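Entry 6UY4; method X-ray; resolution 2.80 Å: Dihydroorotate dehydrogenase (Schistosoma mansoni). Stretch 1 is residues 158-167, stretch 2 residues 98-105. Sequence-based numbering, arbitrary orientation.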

# COMPACT_ATOMS: atom_id res chain seq x y z
N ARG A 158 -5.17 16.59 11.73
CA ARG A 158 -4.97 16.75 10.30
C ARG A 158 -3.88 17.78 9.98
O ARG A 158 -4.15 18.80 9.35
CB ARG A 158 -6.28 17.13 9.61
CG ARG A 158 -7.30 16.01 9.55
CD ARG A 158 -8.59 16.47 8.88
NE ARG A 158 -8.36 17.01 7.54
CZ ARG A 158 -8.41 16.29 6.43
NH1 ARG A 158 -8.69 14.99 6.49
NH2 ARG A 158 -8.18 16.86 5.25
N PRO A 159 -2.64 17.53 10.41
CA PRO A 159 -1.57 18.51 10.15
C PRO A 159 -1.16 18.59 8.69
O PRO A 159 -0.46 19.55 8.32
CB PRO A 159 -0.41 18.00 11.02
CG PRO A 159 -0.64 16.53 11.09
CD PRO A 159 -2.13 16.34 11.11
N TRP A 160 -1.56 17.63 7.86
CA TRP A 160 -1.22 17.62 6.44
C TRP A 160 -2.16 18.47 5.60
O TRP A 160 -2.06 18.43 4.37
CB TRP A 160 -1.24 16.18 5.92
CG TRP A 160 -2.61 15.58 5.91
CD1 TRP A 160 -3.52 15.64 4.89
CD2 TRP A 160 -3.23 14.84 6.96
NE1 TRP A 160 -4.67 14.97 5.25
CE2 TRP A 160 -4.52 14.47 6.52
CE3 TRP A 160 -2.82 14.44 8.24
CZ2 TRP A 160 -5.40 13.73 7.30
CZ3 TRP A 160 -3.70 13.70 9.02
CH2 TRP A 160 -4.97 13.36 8.55
N GLU A 161 -3.06 19.23 6.23
CA GLU A 161 -4.05 20.00 5.49
C GLU A 161 -3.37 20.96 4.52
O GLU A 161 -2.55 21.79 4.92
CB GLU A 161 -4.93 20.78 6.46
CG GLU A 161 -6.03 21.59 5.79
CD GLU A 161 -7.22 20.74 5.38
OE1 GLU A 161 -7.65 19.89 6.18
OE2 GLU A 161 -7.71 20.92 4.24
N GLY A 162 -3.71 20.83 3.24
CA GLY A 162 -3.11 21.64 2.20
C GLY A 162 -1.72 21.22 1.78
O GLY A 162 -1.17 21.81 0.84
N ARG A 163 -1.13 20.21 2.42
CA ARG A 163 0.20 19.74 2.10
C ARG A 163 0.21 18.35 1.47
O ARG A 163 1.28 17.82 1.18
CB ARG A 163 1.09 19.74 3.35
CG ARG A 163 1.24 21.11 4.00
CD ARG A 163 2.03 21.02 5.30
NE ARG A 163 3.41 20.60 5.08
CZ ARG A 163 4.43 21.44 4.92
N GLY A 164 -0.95 17.75 1.26
CA GLY A 164 -1.03 16.43 0.66
C GLY A 164 -2.28 15.71 1.13
O GLY A 164 -3.16 16.29 1.77
N VAL A 165 -2.34 14.43 0.78
CA VAL A 165 -3.48 13.57 1.09
C VAL A 165 -2.99 12.43 1.98
O VAL A 165 -1.88 11.92 1.79
CB VAL A 165 -4.13 13.03 -0.20
CG1 VAL A 165 -5.27 12.07 0.12
CG2 VAL A 165 -4.63 14.18 -1.06
N ILE A 166 -3.81 12.04 2.95
CA ILE A 166 -3.48 10.94 3.85
C ILE A 166 -4.65 9.96 3.86
O ILE A 166 -5.79 10.35 4.14
CB ILE A 166 -3.18 11.43 5.28
CG1 ILE A 166 -1.90 12.27 5.29
CG2 ILE A 166 -3.06 10.25 6.23
CD1 ILE A 166 -0.67 11.52 4.86
N GLY A 167 -4.36 8.70 3.56
CA GLY A 167 -5.35 7.65 3.68
C GLY A 167 -5.00 6.69 4.79
O GLY A 167 -3.84 6.63 5.22
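Stretch 2, residues 98-105: AFMGLLNA

Stretch 2 is largely helical and packs across the loop and the first strand residues of stretch 1. Ala98 occupies the N-cap position and the helix begins at Phe99, with the backbone hydrogen bonds Leu103 N to Phe99 O (2.9 Å) and Asn104 N to Met100 O (3.0 Å) marking its regular turns. Stretch 1 starts with a type I β turn from Arg158 to Glu161, continues through a loop in which Arg163 N donates to Trp160 O at 2.8 Å, and enters a strand at Val165. The axis of this strand and that of the helix approach to 10.3 Å, with a signed crossing angle of 134°, so the two run in roughly opposing directions but far from strictly antiparallel. The loop lies nearer: the CA atoms of Gly164 and Leu103 are 6.4 Å apart and those of Trp160 and Met100 6.6 Å, whereas the CA atoms of Ile166 and Phe99 are separated by 8.0 Å.

Phe99 and Leu103, one helical turn apart, both point toward stretch 1. The Phe99 ring is in contact with three residues. Pro159 CG approaches the edge of the ring, 3.7 Å from Phe99 CZ; Ile166 CD1 lies 3.7 Å from Phe99 CD1; and Trp160 CE3 comes within 3.4 Å of Phe99 CE1. The last two approaches are oblique, and the Trp160 six-membered ring and the Phe99 ring have planes inclined at 82° with centroids 5.6 Å apart.

Leu103 has the largest area covered by stretch 1 of any residue in the helix. Leu103 CD1 is 3.7 Å from Trp160 CB and 3.9 Å from Ile166 CD1, so this methyl joins the turn to the strand. Close passage of the backbone here depends on Gly164: an ideal CB on that residue would lie 2.7 Å from Leu103 CD2, a clash, and its backbone angles of 152°/-171° independently call for glycine.

Met100 leaves the helix sideways, but its m, m, m rotamer brings the end of the side chain nearer to the turn. Met100 SD lies 4.0 Å from Trp160 CB and 4.1 Å from Pro159 CG, while Met100 CE reaches 3.7 Å from Arg163 NE. Farther along the helix, Asn104 OD1 is 3.4 Å from Arg163 CZ. The terminal nitrogens of Arg163 are not modelled, and no hydrogen bond links the two stretches among the atoms present; the contact, burying 433 Å² in total, is mainly apolar.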

# COMPACT_ATOMS: atom_id res chain seq x y z
N ALA A 98 5.61 9.24 10.57
CA ALA A 98 6.47 10.01 9.68
C ALA A 98 5.79 10.42 8.38
O ALA A 98 6.48 10.65 7.38
CB ALA A 98 7.75 9.23 9.37
N PHE A 99 4.46 10.53 8.35
CA PHE A 99 3.78 10.87 7.11
C PHE A 99 4.06 12.31 6.69
O PHE A 99 4.02 12.62 5.50
CB PHE A 99 2.27 10.64 7.25
CG PHE A 99 1.62 11.49 8.30
CD1 PHE A 99 1.00 12.68 7.96
CD2 PHE A 99 1.61 11.09 9.62
CE1 PHE A 99 0.40 13.46 8.93
CE2 PHE A 99 1.01 11.86 10.59
CZ PHE A 99 0.40 13.05 10.25
N MET A 100 4.33 13.20 7.65
CA MET A 100 4.61 14.59 7.32
C MET A 100 5.92 14.71 6.55
O MET A 100 5.99 15.37 5.51
CB MET A 100 4.64 15.44 8.59
CG MET A 100 3.27 15.68 9.20
SD MET A 100 2.16 16.55 8.08
CE MET A 100 3.11 18.04 7.74
N GLY A 101 6.99 14.09 7.06
CA GLY A 101 8.26 14.12 6.36
C GLY A 101 8.22 13.43 5.02
O GLY A 101 8.91 13.83 4.08
N LEU A 102 7.40 12.38 4.90
CA LEU A 102 7.27 11.68 3.62
C LEU A 102 6.48 12.50 2.61
O LEU A 102 6.76 12.43 1.41
CB LEU A 102 6.63 10.32 3.84
CG LEU A 102 7.48 9.32 4.63
CD1 LEU A 102 6.63 8.17 5.15
CD2 LEU A 102 8.62 8.80 3.77
N LEU A 103 5.49 13.26 3.07
CA LEU A 103 4.80 14.18 2.16
C LEU A 103 5.73 15.28 1.69
O LEU A 103 5.72 15.65 0.50
CB LEU A 103 3.57 14.78 2.85
CG LEU A 103 2.31 13.92 2.91
CD1 LEU A 103 1.19 14.66 3.62
CD2 LEU A 103 1.88 13.50 1.51
N ASN A 104 6.55 15.82 2.59
CA ASN A 104 7.56 16.80 2.20
C ASN A 104 8.65 16.18 1.34
O ASN A 104 9.34 16.91 0.61
CB ASN A 104 8.18 17.44 3.44
CG ASN A 104 7.17 18.20 4.27
OD1 ASN A 104 6.25 18.83 3.74
ND2 ASN A 104 7.33 18.16 5.59
N ALA A 105 8.83 14.86 1.40
CA ALA A 105 9.89 14.21 0.63
C ALA A 105 9.58 14.19 -0.86
O ALA A 105 10.51 14.14 -1.68
CB ALA A 105 10.11 12.79 1.14